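Local atomic coordinates of protein ppBat (Bacteroides thetaiotaomicron VPI-5482, PDB entry 3CNE), a protein that binds flavin derivatives such as lumichrome, riboflavin, FMN and FAD, may act as a flavin storage protein, and appears to lack proteolytic activity. Residues V7-P12 with Y32-V37; F72-A77 with G109-A114; V130-K135 with T156-N161. All blocks are in the same frame, centred on the assembly; numbering follows the deposited sequence.

Interaction 1: V7-P12 with Y32-V37; sequences VLAVNP and YKVFAV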
loop_
_atom_site.group_PDB
_atom_site.type_symbol
_atom_site.label_atom_id
_atom_site.label_comp_id
_atom_site.label_asym_id
_atom_site.label_seq_id
_atom_site.Cartn_x
_atom_site.Cartn_y
_atom_site.Cartn_z
ATOM N N VAL A 7 -9.277 -9.069 -8.110
ATOM C CA VAL A 7 -8.701 -8.789 -6.816
ATOM C C VAL A 7 -9.805 -8.695 -5.750
ATOM O O VAL A 7 -10.744 -7.907 -5.883
ATOM C CB VAL A 7 -7.884 -7.480 -6.859
ATOM C CG1 VAL A 7 -7.219 -7.216 -5.516
ATOM C CG2 VAL A 7 -6.817 -7.577 -7.973
ATOM N N LEU A 8 -9.659 -9.476 -4.678
ATOM C CA LEU A 8 -10.622 -9.435 -3.579
ATOM C C LEU A 8 -10.042 -8.688 -2.408
ATOM O O LEU A 8 -8.992 -9.085 -1.873
ATOM C CB LEU A 8 -11.012 -10.845 -3.153
ATOM C CG LEU A 8 -11.431 -11.855 -4.226
ATOM C CD1 LEU A 8 -11.808 -13.180 -3.554
ATOM C CD2 LEU A 8 -12.593 -11.347 -5.067
ATOM N N ALA A 9 -10.719 -7.602 -2.029
ATOM C CA ALA A 9 -10.314 -6.768 -0.903
ATOM C C ALA A 9 -11.295 -6.932 0.258
ATOM O O ALA A 9 -12.496 -6.672 0.107
ATOM C CB ALA A 9 -10.202 -5.292 -1.337
ATOM N N VAL A 10 -10.812 -7.441 1.392
ATOM C CA VAL A 10 -11.696 -7.630 2.524
ATOM C C VAL A 10 -11.850 -6.274 3.239
ATOM O O VAL A 10 -11.246 -5.304 2.836
ATOM C CB VAL A 10 -11.198 -8.718 3.476
ATOM C CG1 VAL A 10 -11.368 -10.106 2.789
ATOM C CG2 VAL A 10 -9.724 -8.454 3.944
ATOM N N ASN A 11 -12.667 -6.216 4.272
ATOM C CA ASN A 11 -12.925 -4.936 4.924
ATOM C C ASN A 11 -12.857 -5.090 6.434
ATOM O O ASN A 11 -13.793 -5.634 7.039
ATOM C CB ASN A 11 -14.297 -4.453 4.492
ATOM C CG ASN A 11 -14.658 -3.125 5.067
ATOM O OD1 ASN A 11 -13.795 -2.339 5.410
ATOM N ND2 ASN A 11 -15.954 -2.867 5.180
ATOM N N PRO A 12 -11.771 -4.606 7.074
ATOM C CA PRO A 12 -10.652 -3.823 6.543
ATOM C C PRO A 12 -9.603 -4.678 5.826
ATOM O O PRO A 12 -9.423 -5.810 6.188
ATOM C CB PRO A 12 -10.027 -3.206 7.795
ATOM C CG PRO A 12 -10.240 -4.280 8.874
ATOM C CD PRO A 12 -11.639 -4.877 8.522
ATOM N N TYR A 32 -6.947 -5.666 -14.195
ATOM C CA TYR A 32 -7.526 -6.137 -12.943
ATOM C C TYR A 32 -8.771 -5.361 -12.580
ATOM O O TYR A 32 -8.952 -4.255 -13.042
ATOM C CB TYR A 32 -6.498 -6.063 -11.809
ATOM C CG TYR A 32 -6.079 -4.640 -11.471
ATOM C CD1 TYR A 32 -6.807 -3.868 -10.574
ATOM C CD2 TYR A 32 -4.979 -4.064 -12.099
ATOM C CE1 TYR A 32 -6.433 -2.546 -10.288
ATOM C CE2 TYR A 32 -4.581 -2.769 -11.819
ATOM C CZ TYR A 32 -5.309 -2.015 -10.926
ATOM O OH TYR A 32 -4.894 -0.730 -10.684
ATOM N N LYS A 33 -9.612 -5.953 -11.732
ATOM C CA LYS A 33 -10.809 -5.311 -11.194
ATOM C C LYS A 33 -10.862 -5.684 -9.729
ATOM O O LYS A 33 -10.616 -6.833 -9.388
ATOM C CB LYS A 33 -12.049 -5.829 -11.913
ATOM C CG LYS A 33 -13.355 -5.229 -11.428
ATOM C CD LYS A 33 -14.507 -5.594 -12.353
ATOM C CE LYS A 33 -15.810 -5.082 -11.763
ATOM N NZ LYS A 33 -17.017 -5.352 -12.645
ATOM N N VAL A 34 -11.148 -4.705 -8.868
ATOM C CA VAL A 34 -11.077 -4.892 -7.427
ATOM C C VAL A 34 -12.501 -4.999 -6.862
ATOM O O VAL A 34 -13.317 -4.079 -7.045
ATOM C CB VAL A 34 -10.265 -3.743 -6.706
ATOM C CG1 VAL A 34 -10.085 -4.075 -5.224
ATOM C CG2 VAL A 34 -8.878 -3.514 -7.364
ATOM N N PHE A 35 -12.751 -6.102 -6.149
ATOM C CA PHE A 35 -14.057 -6.444 -5.573
ATOM C C PHE A 35 -13.990 -6.398 -4.076
ATOM O O PHE A 35 -13.151 -7.075 -3.459
ATOM C CB PHE A 35 -14.529 -7.871 -5.990
ATOM C CG PHE A 35 -14.750 -8.052 -7.461
ATOM C CD1 PHE A 35 -16.040 -7.961 -8.003
ATOM C CD2 PHE A 35 -13.682 -8.348 -8.310
ATOM C CE1 PHE A 35 -16.256 -8.134 -9.382
ATOM C CE2 PHE A 35 -13.875 -8.530 -9.672
ATOM C CZ PHE A 35 -15.189 -8.442 -10.221
ATOM N N ALA A 36 -14.884 -5.615 -3.477
ATOM C CA ALA A 36 -15.003 -5.589 -2.026
ATOM C C ALA A 36 -15.659 -6.851 -1.495
ATOM O O ALA A 36 -16.723 -7.237 -1.953
ATOM C CB ALA A 36 -15.790 -4.348 -1.561
ATOM N N VAL A 37 -15.028 -7.491 -0.515
ATOM C CA VAL A 37 -15.685 -8.550 0.219
ATOM C C VAL A 37 -16.492 -7.862 1.321
ATOM O O VAL A 37 -16.127 -7.883 2.507
ATOM C CB VAL A 37 -14.701 -9.538 0.832
ATOM C CG1 VAL A 37 -15.467 -10.668 1.534
ATOM C CG2 VAL A 37 -13.824 -10.136 -0.295
HETATM O O HOH W 1 -14.535 -8.410 4.414
#

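Interaction 2: F72-A77 with G109-A114; sequences FSCGDA and GHCAGA. With ZN (zinc ion), chain E.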
loop_
_atom_site.group_PDB
_atom_site.type_symbol
_atom_site.label_atom_id
_atom_site.label_comp_id
_atom_site.label_asym_id
_atom_site.label_seq_id
_atom_site.Cartn_x
_atom_site.Cartn_y
_atom_site.Cartn_z
ATOM N N PHE A 72 -6.255 -12.796 -3.377
ATOM C CA PHE A 72 -6.912 -12.582 -2.090
ATOM C C PHE A 72 -6.036 -11.663 -1.253
ATOM O O PHE A 72 -4.944 -12.048 -0.804
ATOM C CB PHE A 72 -7.172 -13.873 -1.308
ATOM C CG PHE A 72 -7.901 -13.615 -0.008
ATOM C CD1 PHE A 72 -9.288 -13.438 -0.001
ATOM C CD2 PHE A 72 -7.202 -13.461 1.181
ATOM C CE1 PHE A 72 -9.991 -13.135 1.213
ATOM C CE2 PHE A 72 -7.881 -13.197 2.381
ATOM C CZ PHE A 72 -9.277 -13.026 2.386
ATOM N N SER A 73 -6.524 -10.451 -1.050
ATOM C CA SER A 73 -5.750 -9.437 -0.350
ATOM C C SER A 73 -6.270 -9.347 1.092
ATOM O O SER A 73 -7.380 -8.882 1.358
ATOM C CB SER A 73 -5.841 -8.102 -1.096
ATOM O OG SER A 73 -4.716 -7.280 -0.817
ATOM N N CYS A 74 -5.444 -9.828 2.012
ATOM C CA CYS A 74 -5.853 -10.079 3.357
ATOM C C CYS A 74 -5.916 -8.767 4.189
ATOM O O CYS A 74 -5.413 -7.727 3.786
ATOM C CB CYS A 74 -4.853 -11.062 3.952
ATOM S SG CYS A 74 -5.375 -11.895 5.455
ATOM N N GLY A 75 -6.508 -8.863 5.360
ATOM C CA GLY A 75 -6.660 -7.716 6.247
ATOM C C GLY A 75 -7.217 -8.189 7.573
ATOM O O GLY A 75 -7.406 -9.382 7.782
ATOM N N ASP A 76 -7.522 -7.236 8.460
ATOM C CA ASP A 76 -7.933 -7.567 9.791
ATOM C C ASP A 76 -9.354 -8.097 9.839
ATOM O O ASP A 76 -9.798 -8.562 10.879
ATOM C CB ASP A 76 -7.750 -6.356 10.718
ATOM C CG ASP A 76 -6.279 -6.088 11.022
ATOM O OD1 ASP A 76 -5.422 -6.940 10.682
ATOM O OD2 ASP A 76 -5.993 -5.033 11.589
ATOM N N ALA A 77 -10.060 -8.043 8.713
ATOM C CA ALA A 77 -11.325 -8.777 8.562
ATOM C C ALA A 77 -11.175 -10.282 8.648
ATOM O O ALA A 77 -12.101 -10.987 9.098
ATOM C CB ALA A 77 -12.015 -8.417 7.226
ATOM N N GLY A 109 -2.306 -15.012 -3.095
ATOM C CA GLY A 109 -2.683 -14.411 -1.836
ATOM C C GLY A 109 -1.539 -14.453 -0.855
ATOM O O GLY A 109 -0.504 -15.082 -1.116
ATOM N N HIS A 110 -1.727 -13.738 0.246
ATOM C CA HIS A 110 -0.720 -13.623 1.273
ATOM C C HIS A 110 -1.383 -13.616 2.646
ATOM O O HIS A 110 -2.616 -13.526 2.750
ATOM C CB HIS A 110 0.128 -12.357 1.063
ATOM C CG HIS A 110 -0.612 -11.077 1.315
ATOM N ND1 HIS A 110 -1.388 -10.464 0.354
ATOM C CD2 HIS A 110 -0.680 -10.288 2.413
ATOM C CE1 HIS A 110 -1.900 -9.349 0.851
ATOM N NE2 HIS A 110 -1.488 -9.222 2.096
ATOM N N CYS A 111 -0.540 -13.694 3.679
ATOM C CA CYS A 111 -0.953 -13.667 5.082
ATOM C C CYS A 111 -1.928 -14.826 5.366
ATOM O O CYS A 111 -1.506 -15.977 5.303
ATOM C CB CYS A 111 -1.436 -12.266 5.504
ATOM S SG CYS A 111 -1.426 -12.017 7.300
ATOM N N ALA A 112 -3.206 -14.574 5.644
ATOM C CA ALA A 112 -4.144 -15.708 5.846
ATOM C C ALA A 112 -4.871 -16.147 4.570
ATOM O O ALA A 112 -5.780 -16.978 4.630
ATOM C CB ALA A 112 -5.164 -15.410 7.005
ATOM N N GLY A 113 -4.456 -15.601 3.416
ATOM C CA GLY A 113 -5.000 -15.976 2.117
ATOM C C GLY A 113 -5.003 -17.477 1.857
ATOM O O GLY A 113 -6.001 -18.031 1.368
ATOM N N ALA A 114 -3.890 -18.144 2.181
ATOM C CA ALA A 114 -3.781 -19.593 1.963
ATOM C C ALA A 114 -4.822 -20.348 2.804
ATOM O O ALA A 114 -5.299 -21.430 2.409
ATOM C CB ALA A 114 -2.391 -20.079 2.315
HETATM ZN ZN ZN E . -4.008 -11.391 7.230
#

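Interaction 3: V130-K135 with T156-N161; sequences VHPLAK and TAQDEN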
loop_
_atom_site.group_PDB
_atom_site.type_symbol
_atom_site.label_atom_id
_atom_site.label_comp_id
_atom_site.label_asym_id
_atom_site.label_seq_id
_atom_site.Cartn_x
_atom_site.Cartn_y
_atom_site.Cartn_z
ATOM N N VAL A 130 1.895 -19.123 4.502
ATOM C CA VAL A 130 0.797 -18.649 5.321
ATOM C C VAL A 130 1.401 -17.962 6.527
ATOM O O VAL A 130 2.533 -18.285 6.936
ATOM C CB VAL A 130 -0.144 -19.817 5.715
ATOM C CG1 VAL A 130 0.565 -20.840 6.585
ATOM C CG2 VAL A 130 -1.402 -19.323 6.403
ATOM N N HIS A 131 0.665 -16.997 7.075
ATOM C CA HIS A 131 1.073 -16.319 8.281
ATOM C C HIS A 131 1.212 -17.362 9.402
ATOM O O HIS A 131 0.350 -18.223 9.527
ATOM C CB HIS A 131 0.033 -15.257 8.671
ATOM C CG HIS A 131 0.495 -14.359 9.767
ATOM N ND1 HIS A 131 0.518 -14.750 11.088
ATOM C CD2 HIS A 131 0.989 -13.101 9.737
ATOM C CE1 HIS A 131 0.998 -13.766 11.826
ATOM N NE2 HIS A 131 1.298 -12.757 11.028
ATOM N N PRO A 132 2.299 -17.304 10.199
ATOM C CA PRO A 132 2.504 -18.283 11.280
ATOM C C PRO A 132 1.276 -18.561 12.145
ATOM O O PRO A 132 0.990 -19.718 12.455
ATOM C CB PRO A 132 3.625 -17.652 12.115
ATOM C CG PRO A 132 4.418 -16.904 11.112
ATOM C CD PRO A 132 3.418 -16.344 10.131
ATOM N N LEU A 133 0.542 -17.518 12.515
ATOM C CA LEU A 133 -0.647 -17.699 13.358
ATOM C C LEU A 133 -1.787 -18.434 12.647
ATOM O O LEU A 133 -2.658 -19.020 13.295
ATOM C CB LEU A 133 -1.139 -16.351 13.905
ATOM C CG LEU A 133 -0.205 -15.548 14.818
ATOM C CD1 LEU A 133 -0.748 -14.135 15.070
ATOM C CD2 LEU A 133 0.045 -16.277 16.149
ATOM N N ALA A 134 -1.804 -18.378 11.317
ATOM C CA ALA A 134 -2.832 -19.075 10.554
ATOM C C ALA A 134 -2.373 -20.487 10.156
ATOM O O ALA A 134 -3.190 -21.304 9.736
ATOM C CB ALA A 134 -3.225 -18.258 9.311
ATOM N N LYS A 135 -1.079 -20.776 10.312
ATOM C CA LYS A 135 -0.499 -22.083 9.898
ATOM C C LYS A 135 -1.239 -23.327 10.418
ATOM O O LYS A 135 -1.522 -24.235 9.633
ATOM C CB LYS A 135 1.002 -22.183 10.225
ATOM C CG LYS A 135 1.670 -23.425 9.637
ATOM C CD LYS A 135 3.161 -23.461 9.897
ATOM C CE LYS A 135 3.753 -24.758 9.345
ATOM N NZ LYS A 135 5.145 -24.972 9.822
ATOM N N THR A 156 1.496 -18.018 -3.068
ATOM C CA THR A 156 1.143 -17.493 -1.760
ATOM C C THR A 156 2.380 -16.990 -1.034
ATOM O O THR A 156 3.477 -17.540 -1.181
ATOM C CB THR A 156 0.379 -18.527 -0.897
ATOM O OG1 THR A 156 1.210 -19.674 -0.643
ATOM C CG2 THR A 156 -0.875 -18.985 -1.607
ATOM N N ALA A 157 2.193 -15.912 -0.280
ATOM C CA ALA A 157 3.269 -15.329 0.513
ATOM C C ALA A 157 2.848 -15.336 1.979
ATOM O O ALA A 157 1.664 -15.195 2.293
ATOM C CB ALA A 157 3.563 -13.926 0.037
ATOM N N GLN A 158 3.822 -15.516 2.858
ATOM C CA GLN A 158 3.597 -15.556 4.284
ATOM C C GLN A 158 2.850 -14.302 4.775
ATOM O O GLN A 158 1.885 -14.405 5.539
ATOM C CB GLN A 158 4.940 -15.695 4.998
ATOM C CG GLN A 158 4.814 -16.067 6.447
ATOM C CD GLN A 158 6.145 -16.317 7.108
ATOM O OE1 GLN A 158 6.755 -15.399 7.661
ATOM N NE2 GLN A 158 6.593 -17.568 7.077
ATOM N N ASP A 159 3.265 -13.126 4.315
ATOM C CA ASP A 159 2.520 -11.894 4.645
ATOM C C ASP A 159 2.929 -10.723 3.748
ATOM O O ASP A 159 3.644 -10.934 2.764
ATOM C CB ASP A 159 2.658 -11.554 6.118
ATOM C CG ASP A 159 4.069 -11.360 6.529
ATOM O OD1 ASP A 159 4.862 -10.901 5.690
ATOM O OD2 ASP A 159 4.409 -11.676 7.689
ATOM N N GLU A 160 2.487 -9.506 4.096
ATOM C CA GLU A 160 2.694 -8.336 3.240
ATOM C C GLU A 160 4.178 -8.071 3.075
ATOM O O GLU A 160 4.608 -7.562 2.049
ATOM C CB GLU A 160 2.009 -7.071 3.818
ATOM C CG GLU A 160 0.482 -7.109 3.765
ATOM C CD GLU A 160 -0.161 -7.943 4.898
ATOM O OE1 GLU A 160 -1.408 -8.176 4.856
ATOM O OE2 GLU A 160 0.584 -8.373 5.820
ATOM N N ASN A 161 4.983 -8.405 4.079
ATOM C CA ASN A 161 6.407 -8.139 3.920
ATOM C C ASN A 161 7.191 -9.186 3.136
ATOM O O ASN A 161 8.371 -8.993 2.885
ATOM C CB ASN A 161 7.083 -7.868 5.255
ATOM C CG ASN A 161 6.538 -8.701 6.341
ATOM O OD1 ASN A 161 6.910 -9.868 6.467
ATOM N ND2 ASN A 161 5.619 -8.122 7.155
#

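Interaction 1: V7-P12 with Y32-V37
Val7 O is the best-held polar atom here, gripped by one hydrogen bond and one CA-H...O contact, with a ring edge beside it. Phe35 N donates to it at 2.7 Å, almost along the C=O axis (C=O...N 178°). Val34 CA adds the CA-H...O contact at 3.4 Å, and Phe35 CD2 brings the ring edge to 3.8 Å from the same Val7 O, in the plane of the ring. This bond belongs to a parallel ladder between strands 4-9 and 31-36, joined by helix 15-27 as a beta-alpha-beta unit. Val7 N to Lys33 O and Ala9 N to Phe35 O are nearly straight hydrogen bonds (N-H...O 170° and 173°), each donor in the plane of the accepting carbonyl. The last rung differs: Val37 N reaches Ala9 O at 2.7 Å but stands above the carbonyl plane. Leu8 turns its own backbone polar groups to strand 69-73 instead.

Val7, Ala9, Val34 and Ala36 share one face of the sheet. Val7 CG2 sits beside the backbone N and runs alongside Tyr32 CB, while Ala9 CB meets Val34 CG1 at 4.1 Å; helix 15-27 packs over Val7 through Leu18 and Phe25. On the other face the Leu8 and Phe35 side chains cross obliquely, CD2 of Leu8 meeting CB of Phe35, and Leu8 also touches Leu93 of helix 88-102. Further along, Val10 CG1 lies alongside Val37 CB at 3.9 Å, and a water accepts from Asn11 N at 2.9 Å and donates to Val37 O. Between these two segments, polar pairing is thus left to the backbone and the water, while the side chains contribute apolar packing.

Interaction 2: F72-A77 with G109-A114
The sharp turn after strand 106-110, with Gly109, Cys111 and Gly113 in a GxCxG pattern, is consistent with the nucleophile elbow of the DJ-1/PfpI family; here its cysteine is a ligand of a structural zinc. Cys111 has phi/psi of 59°/-112°, the strained backbone expected of such an elbow. Facing it is Cys74, just past the end of the adjacent strand 69-73. Its CB lies over one face of the His110 ring, offset toward the rim, and touches His110 O at 3.5 Å and Cys111 CB at 3.9 Å. Because SG is anti to the backbone N, it carries on to the metal: SG binds ZN at 2.3 Å and also accepts Ala112 N at 3.5 Å (N-H...S 150°), beside Ala112 CB. That N-H would probably help to stabilise negative charge on the thiolate. Cys111 SG, likewise anti to its backbone N, stands 2.7 Å from ZN.

The His110 ring is fixed by partners outside the two segments, Tyr21 at ND1 and Glu160 at NE2. Near the root of the helix, Phe72 CD2 packs against Gly113 CA at 3.5 Å. Gly113 N closes the type II' turn on His110 O at 2.9 Å, and a CB on Gly113 would collide with that same oxygen.

Interaction 3: V130-K135 with T156-N161
Thr156, near the end of strand 154-157, fastens its OG1 to Ala129 N, just ahead of the 130-135 loop. Gln158 then makes most of the contact. With CG anti to the backbone N (chi1 -166°) and the chain extended beyond it, CG passes Val130 O at 3.2 Å, and the side chain crosses that of Pro132 at about a right angle, CG 3.9 Å from CD of Pro132. Gln158 O lies 3.3 Å from His131 N, but the angle is too poor for a hydrogen bond, and the same oxygen touches His131 CB at 3.7 Å. An alanine at Gln158 would remove CG and the amide, and would probably lose the packing on Val130 O and Pro132. Asp159 follows, its OD2 4.2 Å from His131 CD2. Glu160 turns to His110, and Asn161, a riboflavin-binding residue, touches FMN.

Within the loop His131 ND1 accepts Leu133 N at 3.1 Å, close to the ring plane, while Pro132 CD lies over one ring face. An accepting ND1 is consistent with the hydrogen sitting on NE2, 4.7 Å from Asp159 OD2, and the carboxylate would probably favour an N-H there electrostatically without touching it.

The three contacts follow one another along the chain and step across one sheet, whose strands run 31-36, 4-9, 69-73, 106-110, 154-157; interaction 3 reaches it through 156-161 alone, its partner 130-135 being a loop. The centres of interactions 1 and 2 are about 11 Å apart, those of 2 and 3 about 8 Å, and those of 1 and 3 about 19 Å, on opposite sides of the chain's centre. Neighbouring strands meet at each junction: Leu8 O with Ser73 N and Gly109 O with Ala157 N, both probable hydrogen bonds of 2.9 Å. His110 NE2 to Glu160 OE1 also ties interactions 2 and 3. The zinc site therefore lies between the beta-alpha-beta core of interaction 1 and the segment 156-161 that leads to the flavin.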